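Local atomic coordinates of phosphopantothenoylcysteine decarboxylase (PDB entry 6EOA), a protein that probably decarboxylates phosphopantothenoylcysteine on the route to coenzyme A, and binds flavin mononucleotide. Residues Tyr77-Glu80 with Asp81-Ser85; Gly95-Gly98 with Glu99-Gly102. All coordinates share one frame; numbering follows the deposited sequence.

Contact 1: residues Tyr77-Glu80 with Asp81-Ser85; sequences YSQE and DVDNS
The side-chain nitrogen of Gln79 is shared between two acceptors, the carboxylate of Asp83 one helical turn on and the carbonyl of Val103. Gln79 NE2 gives Asp83 OD1 a 3.0 Å bond that lies in the amide plane but meets the carboxylate from above its own. The bend at chi2 (71°) brings the Gln79 amide forward beside Asp83, NE2 facing the carboxylate, while OE1 on its other branch accepts from Val105 N; with both ends bonded, the amide can hardly rotate. The other Asp83 oxygen, OD2, is hydrogen-bonded to His100 ND1 and lies 3.5 Å from Glu80 OE2. This pair of like charges is probably eased by that histidine and, weakly, by Arg87 near Glu80. At the other end, Tyr77 sets the edge of its ring against Val82, with CE1 4.0 Å from CG2, and its hydroxyl bonds to Thr41. Beside it, Ser78 N donates to Asp81 OD2 (2.9 Å), and Asp81 N returns a weak bond to Ser78 OG (3.3 Å). Asp81 CG, anti to its carbonyl carbon (chi1 -70°), swings the carboxylate back toward Ser78. The reciprocal pair makes a capping box, with Ser78 as N-cap of helix 79-89.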
loop_
_atom_site.group_PDB
_atom_site.type_symbol
_atom_site.label_atom_id
_atom_site.label_comp_id
_atom_site.label_asym_id
_atom_site.label_seq_id
_atom_site.Cartn_x
_atom_site.Cartn_y
_atom_site.Cartn_z
ATOM N N TYR A 77 3.201 17.670 -12.574
ATOM C CA TYR A 77 2.581 18.343 -13.715
ATOM C C TYR A 77 1.064 18.420 -13.565
ATOM O O TYR A 77 0.460 17.649 -12.819
ATOM C CB TYR A 77 2.948 17.637 -15.027
ATOM C CG TYR A 77 2.254 16.308 -15.250
ATOM C CD1 TYR A 77 1.196 16.192 -16.148
ATOM C CD2 TYR A 77 2.653 15.169 -14.562
ATOM C CE1 TYR A 77 0.559 14.977 -16.352
ATOM C CE2 TYR A 77 2.025 13.952 -14.763
ATOM C CZ TYR A 77 0.980 13.864 -15.655
ATOM O OH TYR A 77 0.355 12.654 -15.853
ATOM N N SER A 78 0.460 19.361 -14.281
ATOM C CA SER A 78 -0.983 19.566 -14.236
ATOM C C SER A 78 -1.629 19.308 -15.593
ATOM O O SER A 78 -0.938 19.095 -16.592
ATOM C CB SER A 78 -1.301 20.987 -13.776
ATOM O OG SER A 78 -0.822 21.931 -14.719
ATOM N N GLN A 79 -2.956 19.335 -15.627
ATOM C CA GLN A 79 -3.693 19.154 -16.869
ATOM C C GLN A 79 -3.365 20.278 -17.844
ATOM O O GLN A 79 -3.300 20.074 -19.056
ATOM C CB GLN A 79 -5.199 19.108 -16.599
ATOM C CG GLN A 79 -6.058 19.082 -17.850
ATOM C CD GLN A 79 -5.963 17.764 -18.585
ATOM O OE1 GLN A 79 -6.204 16.701 -18.010
ATOM N NE2 GLN A 79 -5.605 17.823 -19.861
ATOM N N GLU A 80 -3.137 21.465 -17.300
ATOM C CA GLU A 80 -2.901 22.627 -18.136
ATOM C C GLU A 80 -1.496 22.613 -18.723
ATOM O O GLU A 80 -1.266 23.167 -19.798
ATOM C CB GLU A 80 -3.146 23.912 -17.349
ATOM C CG GLU A 80 -3.892 24.968 -18.156
ATOM C CD GLU A 80 -5.149 24.417 -18.819
ATOM O OE1 GLU A 80 -5.886 23.637 -18.173
ATOM O OE2 GLU A 80 -5.391 24.759 -19.995
ATOM N N ASP A 81 -0.563 21.970 -18.025
ATOM C CA ASP A 81 0.767 21.738 -18.579
ATOM C C ASP A 81 0.638 20.912 -19.853
ATOM O O ASP A 81 1.261 21.217 -20.870
ATOM C CB ASP A 81 1.675 21.024 -17.571
ATOM C CG ASP A 81 2.060 21.907 -16.396
ATOM O OD1 ASP A 81 2.096 23.145 -16.561
ATOM O OD2 ASP A 81 2.320 21.361 -15.303
ATOM N N VAL A 82 -0.183 19.867 -19.785
ATOM C CA VAL A 82 -0.454 19.020 -20.943
ATOM C C VAL A 82 -1.106 19.825 -22.067
ATOM O O VAL A 82 -0.682 19.752 -23.220
ATOM C CB VAL A 82 -1.363 17.831 -20.572
ATOM C CG1 VAL A 82 -1.805 17.088 -21.824
ATOM C CG2 VAL A 82 -0.652 16.892 -19.609
ATOM N N ASP A 83 -2.130 20.600 -21.719
ATOM C CA ASP A 83 -2.829 21.436 -22.693
ATOM C C ASP A 83 -1.897 22.456 -23.344
ATOM O O ASP A 83 -1.919 22.632 -24.566
ATOM C CB ASP A 83 -4.007 22.150 -22.034
ATOM C CG ASP A 83 -5.177 21.218 -21.766
ATOM O OD1 ASP A 83 -4.989 19.982 -21.843
ATOM O OD2 ASP A 83 -6.286 21.719 -21.477
ATOM N N ASN A 84 -1.084 23.129 -22.531
ATOM C CA ASN A 84 -0.070 24.047 -23.053
ATOM C C ASN A 84 0.878 23.317 -23.993
ATOM O O ASN A 84 1.287 23.847 -25.026
ATOM C CB ASN A 84 0.730 24.687 -21.915
ATOM C CG ASN A 84 -0.029 25.794 -21.214
ATOM O OD1 ASN A 84 -1.026 26.301 -21.724
ATOM N ND2 ASN A 84 0.448 26.181 -20.035
ATOM N N SER A 85 1.210 22.084 -23.626
ATOM C CA SER A 85 2.156 21.281 -24.384
ATOM C C SER A 85 1.561 20.808 -25.711
ATOM O O SER A 85 2.273 20.680 -26.710
ATOM C CB SER A 85 2.616 20.088 -23.546
ATOM O OG SER A 85 3.688 19.405 -24.163
#

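Contact 2: residues Gly95-Gly98 with Glu99-Gly102; sequences GQTG and EHFG
Thr97 puts its hydroxyl and its methyl to separate uses across this bend. With OG1 anti to the backbone nitrogen (chi1 -168°), the oxygen lies beside the carbonyl carbon, near the peptide that follows Gly98. There it accepts from Glu99 N at 2.6 Å, with an N-H...O angle of 152°. A side-chain oxygen taking the N-H two residues ahead defines an ST turn, here in the loop between helix 79-89 and strand 105-106. The peptide joining Thr97 to Gly98 is modelled cis and Gly98 has positive phi; the chain turns through Gly98 and Glu99, and Gly98 O lies over the centre of the His100 imidazole, 3.4 Å above its plane, while the edge of the ring faces Thr97 O, 3.1 Å from His100 ND1; that nitrogen itself bonds to Asp83 on the helix. Glu99 lays its bent side chain back along the Gly98 peptide, OE1 3.8 Å from Gly98 C. His100 and Phe101 both adopt backbone angles in the left-handed helical region, and the chain curls so that the phenyl ring returns to Thr97. Thr97 CG2 then sits over a face of the Phe101 ring, a CH-pi contact 4.3 Å from the centroid and 27° off the normal.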
loop_
_atom_site.group_PDB
_atom_site.type_symbol
_atom_site.label_atom_id
_atom_site.label_comp_id
_atom_site.label_asym_id
_atom_site.label_seq_id
_atom_site.Cartn_x
_atom_site.Cartn_y
_atom_site.Cartn_z
ATOM N N GLY A 95 -4.679 29.928 -25.107
ATOM C CA GLY A 95 -6.102 30.054 -24.870
ATOM C C GLY A 95 -6.421 28.954 -23.886
ATOM O O GLY A 95 -5.504 28.378 -23.303
ATOM N N GLN A 96 -7.692 28.638 -23.685
ATOM C CA GLN A 96 -8.000 27.579 -22.739
ATOM C C GLN A 96 -9.158 26.679 -23.132
ATOM O O GLN A 96 -10.128 27.094 -23.768
ATOM C CB GLN A 96 -8.246 28.178 -21.349
ATOM C CG GLN A 96 -7.097 27.893 -20.384
ATOM C CD GLN A 96 -6.632 29.119 -19.623
ATOM O OE1 GLN A 96 -7.369 30.096 -19.477
ATOM N NE2 GLN A 96 -5.391 29.077 -19.143
ATOM N N THR A 97 -9.003 25.425 -22.726
ATOM C CA THR A 97 -9.969 24.357 -22.914
ATOM C C THR A 97 -9.716 23.416 -21.725
ATOM O O THR A 97 -8.580 23.311 -21.261
ATOM C CB THR A 97 -9.788 23.661 -24.295
ATOM O OG1 THR A 97 -10.911 22.818 -24.586
ATOM C CG2 THR A 97 -8.498 22.848 -24.348
ATOM N N GLY A 98 -10.740 22.753 -21.192
ATOM C CA GLY A 98 -12.069 22.705 -21.759
ATOM C C GLY A 98 -12.115 21.209 -21.995
ATOM O O GLY A 98 -12.232 20.422 -21.052
ATOM N N GLU A 99 -11.979 20.815 -23.258
ATOM C CA GLU A 99 -12.102 19.414 -23.637
ATOM C C GLU A 99 -10.724 18.764 -23.738
ATOM O O GLU A 99 -10.617 17.546 -23.869
ATOM C CB GLU A 99 -12.864 19.270 -24.956
ATOM C CG GLU A 99 -14.251 19.903 -24.929
ATOM C CD GLU A 99 -15.065 19.496 -23.708
ATOM O OE1 GLU A 99 -15.692 20.382 -23.090
ATOM O OE2 GLU A 99 -15.087 18.293 -23.370
ATOM N N HIS A 100 -9.681 19.592 -23.675
ATOM C CA HIS A 100 -8.285 19.141 -23.618
ATOM C C HIS A 100 -7.838 18.362 -24.864
ATOM O O HIS A 100 -6.948 17.513 -24.783
ATOM C CB HIS A 100 -8.051 18.292 -22.360
ATOM C CG HIS A 100 -8.594 18.904 -21.104
ATOM N ND1 HIS A 100 -8.367 20.218 -20.753
ATOM C CD2 HIS A 100 -9.350 18.377 -20.110
ATOM C CE1 HIS A 100 -8.963 20.475 -19.603
ATOM N NE2 HIS A 100 -9.566 19.375 -19.191
ATOM N N PHE A 101 -8.502 18.620 -25.990
ATOM C CA PHE A 101 -8.032 18.249 -27.341
ATOM C C PHE A 101 -8.125 16.820 -27.953
ATOM O O PHE A 101 -7.570 16.638 -29.035
ATOM C CB PHE A 101 -6.554 18.647 -27.471
ATOM C CG PHE A 101 -6.323 20.125 -27.531
ATOM C CD1 PHE A 101 -6.738 20.857 -28.629
ATOM C CD2 PHE A 101 -5.668 20.782 -26.501
ATOM C CE1 PHE A 101 -6.522 22.219 -28.694
ATOM C CE2 PHE A 101 -5.444 22.146 -26.560
ATOM C CZ PHE A 101 -5.874 22.865 -27.660
ATOM N N GLY A 102 -8.759 15.804 -27.362
ATOM C CA GLY A 102 -9.283 15.746 -26.017
ATOM C C GLY A 102 -8.411 14.684 -25.378
ATOM O O GLY A 102 -8.533 13.497 -25.683
#

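From the N terminus the chain leaves strand 63-69, enters helix 79-89 through contact 1, runs out of the helix into a surface loop, and bends there at contact 2 before reaching strand 105-106, outermost in the sheet within this chain. The two contacts follow in series, neither nesting nor crossing. Contact 1 closes the first turn of the helix; contact 2 closes a tight bend within the crossover of the beta-alpha-beta unit. Their centres lie about 10 Å apart, and the loop folds back over the beginning of the helix: Gln79 NE2 packs 3.4 Å from His100 CG, and Glu80 OE2 lies 3.6 Å from Gln96 CG. Phe101 reaches further along the helix, touching Val86 and Arg87.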